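Local coordinates for protein beta-galacturonidase (Eisenbergiella tayi, PDB 6NCW) that probably cleaves beta-linked galacturonides as a glycoside hydrolase family 2 beta-galacturonidase and binds galacturonate in its active-site pocket, at residues L126-Y132 and H335-L339. Sequence-based numbering, arbitrary orientation.
Sequences LHVPNDY and HARGL. With GOL (glycerol), chain G.
His335 drives its ring edge-on into the face of His127, with His335 CE1 only 3.1 Å above the His127 plane and over the ring centre; the planes meet at 64°, a T-shaped pair. Both imidazoles are fixed by polar partners: His127 by Ser134 and the backbone N of Ala94, His335 by Asn93 at ND1 and, at its other nitrogen, by Tyr132. That last hydrogen bond, Tyr132 OH to His335 NE2, spans 2.7 Å and lies near the planes of both rings. The His335 side chain extends toward 126-132 because chi1 is 175°, which puts CG opposite the backbone N, while Leu126 CB lies 3.6 Å from His335 ND1. Beside this packed end one water joins the segments, donating to Leu126 O, hydrogen-bonded to Tyr132 OH and weakly accepting from Arg337 N.

The two segments bring separate parts of a family 2 glycosidase together: 335-339 follows strand 329-333 of the TIM barrel, whereas 126-132 belongs to the long loop between strands 109-117 and 142-147 of the N-terminal beta-sheet region. Asn130 bridges them with its amide. Its ND2 donates to Arg337 O at 3.0 Å, nearly straight (170°) and on a carbonyl lone pair; its OD1 accepts from Asp131 N and, weakly, from Arg337 NH1.

Toward the sugar pocket, Asp131 sets CB over one face of the Arg337 guanidinium, but its carboxylate is too far from Arg337 for a salt bridge; OD2 pairs with Arg525. Both residues bind alpha-D-galacturonate in this enzyme; here glycerol bridges them, its O3 donating to Asp131 OD1 at 2.5 Å and accepting from Arg337 NH2 at 2.9 Å, while Arg337 NE donates to its O2. The loose side is at partly exposed Val128, whose CG2 merely touches Leu339 CD2 at 4.0 Å.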
ATOM      1  N   LEU A 126     -27.806 -22.074   9.168  1.00 25.26           N
ATOM      2  CA  LEU A 126     -27.600 -21.075   8.127  1.00 24.25           C
ATOM      3  C   LEU A 126     -26.295 -20.309   8.335  1.00 23.50           C
ATOM      4  O   LEU A 126     -25.461 -20.228   7.427  1.00 21.22           O
ATOM      5  CB  LEU A 126     -28.814 -20.118   8.092  1.00 20.37           C
ATOM      6  CG  LEU A 126     -30.181 -20.815   7.959  1.00 20.82           C
ATOM      7  CD1 LEU A 126     -31.322 -19.800   7.840  1.00 25.52           C
ATOM      8  CD2 LEU A 126     -30.212 -21.771   6.784  1.00 22.67           C
ATOM      9  N   HIS A 127     -26.094 -19.761   9.532  1.00 22.12           N
ATOM     10  CA  HIS A 127     -24.827 -19.149   9.903  1.00 22.91           C
ATOM     11  C   HIS A 127     -23.820 -20.240  10.223  1.00 23.08           C
ATOM     12  O   HIS A 127     -23.941 -20.902  11.256  1.00 21.07           O
ATOM     13  CB  HIS A 127     -25.009 -18.226  11.098  1.00 21.66           C
ATOM     14  CG  HIS A 127     -25.806 -17.013  10.782  1.00 22.79           C
ATOM     15  ND1 HIS A 127     -25.231 -15.857  10.304  1.00 19.11           N
ATOM     16  CD2 HIS A 127     -27.141 -16.785  10.836  1.00 23.12           C
ATOM     17  CE1 HIS A 127     -26.176 -14.956  10.105  1.00 21.11           C
ATOM     18  NE2 HIS A 127     -27.344 -15.491  10.424  1.00 25.19           N
ATOM     19  N   VAL A 128     -22.836 -20.415   9.336  1.00 19.54           N
ATOM     20  CA  VAL A 128     -21.770 -21.417   9.424  1.00 20.21           C
ATOM     21  C   VAL A 128     -20.448 -20.759   9.020  1.00 20.89           C
ATOM     22  O   VAL A 128     -20.465 -19.647   8.474  1.00 19.43           O
ATOM     23  CB  VAL A 128     -22.069 -22.625   8.517  1.00 21.46           C
ATOM     24  CG1 VAL A 128     -23.368 -23.341   8.945  1.00 20.98           C
ATOM     25  CG2 VAL A 128     -22.142 -22.181   7.071  1.00 20.00           C
ATOM     26  N   PRO A 129     -19.286 -21.379   9.255  1.00 18.35           N
ATOM     27  CA  PRO A 129     -18.059 -20.844   8.655  1.00 25.81           C
ATOM     28  C   PRO A 129     -18.266 -20.781   7.152  1.00 21.34           C
ATOM     29  O   PRO A 129     -18.693 -21.760   6.538  1.00 21.90           O
ATOM     30  CB  PRO A 129     -16.982 -21.863   9.055  1.00 19.57           C
ATOM     31  CG  PRO A 129     -17.577 -22.560  10.297  1.00 20.06           C
ATOM     32  CD  PRO A 129     -19.028 -22.647   9.966  1.00 19.12           C
ATOM     33  N   ASN A 130     -18.068 -19.597   6.580  1.00 21.11           N
ATOM     34  CA  ASN A 130     -18.503 -19.370   5.212  1.00 21.25           C
ATOM     35  C   ASN A 130     -17.686 -18.235   4.600  1.00 21.01           C
ATOM     36  O   ASN A 130     -16.871 -17.589   5.270  1.00 21.19           O
ATOM     37  CB  ASN A 130     -20.003 -19.066   5.172  1.00 20.24           C
ATOM     38  CG  ASN A 130     -20.702 -19.708   3.968  1.00 21.77           C
ATOM     39  OD1 ASN A 130     -20.102 -19.914   2.894  1.00 18.66           O
ATOM     40  ND2 ASN A 130     -21.973 -20.041   4.151  1.00 20.45           N
ATOM     41  N   ASP A 131     -17.942 -17.986   3.308  1.00 18.89           N
ATOM     42  CA  ASP A 131     -17.280 -16.951   2.508  1.00 20.29           C
ATOM     43  C   ASP A 131     -17.885 -15.560   2.726  1.00 19.96           C
ATOM     44  O   ASP A 131     -18.037 -14.768   1.787  1.00 22.30           O
ATOM     45  CB  ASP A 131     -17.330 -17.361   1.031  1.00 17.57           C
ATOM     46  CG  ASP A 131     -16.358 -16.551   0.145  1.00 19.97           C
ATOM     47  OD1 ASP A 131     -16.641 -16.336  -1.042  1.00 22.34           O
ATOM     48  OD2 ASP A 131     -15.302 -16.126   0.626  1.00 25.81           O
ATOM     49  N   TYR A 132     -18.245 -15.259   3.970  1.00 18.88           N
ATOM     50  CA  TYR A 132     -18.679 -13.955   4.448  1.00 16.87           C
ATOM     51  C   TYR A 132     -18.781 -14.079   5.966  1.00 19.50           C
ATOM     52  O   TYR A 132     -18.840 -15.189   6.506  1.00 19.37           O
ATOM     53  CB  TYR A 132     -20.031 -13.512   3.836  1.00 18.42           C
ATOM     54  CG  TYR A 132     -21.204 -14.435   4.177  1.00 21.11           C
ATOM     55  CD1 TYR A 132     -21.390 -15.631   3.475  1.00 18.09           C
ATOM     56  CD2 TYR A 132     -22.121 -14.111   5.193  1.00 20.12           C
ATOM     57  CE1 TYR A 132     -22.448 -16.479   3.767  1.00 19.57           C
ATOM     58  CE2 TYR A 132     -23.184 -14.955   5.492  1.00 19.03           C
ATOM     59  CZ  TYR A 132     -23.329 -16.143   4.778  1.00 21.20           C
ATOM     60  OH  TYR A 132     -24.353 -17.000   5.051  1.00 22.72           O
ATOM     61  N   HIS A 335     -31.545 -16.610   3.359  1.00 20.24           N
ATOM     62  CA  HIS A 335     -30.189 -16.691   3.892  1.00 21.88           C
ATOM     63  C   HIS A 335     -29.665 -18.115   3.734  1.00 22.84           C
ATOM     64  O   HIS A 335     -30.031 -19.007   4.502  1.00 21.42           O
ATOM     65  CB  HIS A 335     -30.142 -16.257   5.350  1.00 19.44           C
ATOM     66  CG  HIS A 335     -28.788 -16.433   5.959  1.00 20.14           C
ATOM     67  ND1 HIS A 335     -28.592 -16.611   7.310  1.00 22.07           N
ATOM     68  CD2 HIS A 335     -27.560 -16.483   5.390  1.00 16.77           C
ATOM     69  CE1 HIS A 335     -27.294 -16.747   7.550  1.00 23.05           C
ATOM     70  NE2 HIS A 335     -26.647 -16.672   6.399  1.00 20.44           N
ATOM     71  N   ALA A 336     -28.801 -18.322   2.737  1.00 21.33           N
ATOM     72  CA  ALA A 336     -28.127 -19.596   2.509  1.00 20.39           C
ATOM     73  C   ALA A 336     -26.997 -19.385   1.503  1.00 24.29           C
ATOM     74  O   ALA A 336     -27.186 -18.674   0.511  1.00 25.56           O
ATOM     75  CB  ALA A 336     -29.109 -20.647   1.984  1.00 18.43           C
ATOM     76  N   ARG A 337     -25.840 -20.014   1.735  1.00 22.85           N
ATOM     77  CA  ARG A 337     -24.765 -19.969   0.738  1.00 22.48           C
ATOM     78  C   ARG A 337     -23.909 -21.230   0.789  1.00 21.50           C
ATOM     79  O   ARG A 337     -23.229 -21.483   1.793  1.00 21.42           O
ATOM     80  CB  ARG A 337     -23.873 -18.735   0.920  1.00 20.45           C
ATOM     81  CG  ARG A 337     -22.733 -18.669  -0.103  1.00 19.45           C
ATOM     82  CD  ARG A 337     -21.328 -18.242   0.494  1.00 18.09           C
ATOM     83  NE  ARG A 337     -20.308 -18.575  -0.500  1.00 22.60           N
ATOM     84  CZ  ARG A 337     -19.777 -19.787  -0.668  1.00 22.84           C
ATOM     85  NH1 ARG A 337     -20.098 -20.795   0.139  1.00 19.79           N
ATOM     86  NH2 ARG A 337     -18.905 -19.982  -1.643  1.00 24.59           N
ATOM     87  N   GLY A 338     -23.919 -21.991  -0.306  1.00 20.55           N
ATOM     88  CA  GLY A 338     -22.927 -23.035  -0.519  1.00 23.26           C
ATOM     89  C   GLY A 338     -23.078 -24.246   0.373  1.00 27.59           C
ATOM     90  O   GLY A 338     -22.089 -24.933   0.653  1.00 30.90           O
ATOM     91  N   LEU A 339     -24.283 -24.516   0.859  1.00 25.60           N
ATOM     92  CA  LEU A 339     -24.457 -25.565   1.850  1.00 24.20           C
ATOM     93  C   LEU A 339     -24.481 -26.918   1.153  1.00 26.73           C
ATOM     94  O   LEU A 339     -25.207 -27.110   0.169  1.00 23.22           O
ATOM     95  CB  LEU A 339     -25.729 -25.334   2.664  1.00 21.91           C
ATOM     96  CG  LEU A 339     -25.694 -24.024   3.471  1.00 26.24           C
ATOM     97  CD1 LEU A 339     -27.042 -23.712   4.082  1.00 20.02           C
ATOM     98  CD2 LEU A 339     -24.621 -24.062   4.558  1.00 19.39           C
TER
HETATM   99  C1  GOL G 603     -20.714 -17.933  -4.089  1.00 24.70           C
HETATM  100  O1  GOL G 603     -22.062 -17.876  -4.449  1.00 24.23           O
HETATM  101  C2  GOL G 603     -20.279 -16.534  -3.538  1.00 22.91           C
HETATM  102  O2  GOL G 603     -20.594 -16.376  -2.203  1.00 22.45           O
HETATM  103  C3  GOL G 603     -18.738 -16.491  -3.696  1.00 24.83           C
HETATM  104  O3  GOL G 603     -18.166 -17.402  -2.761  1.00 21.59           O
HETATM  105  O   HOH W   1     -25.085 -19.727   4.480  1.00 19.09           O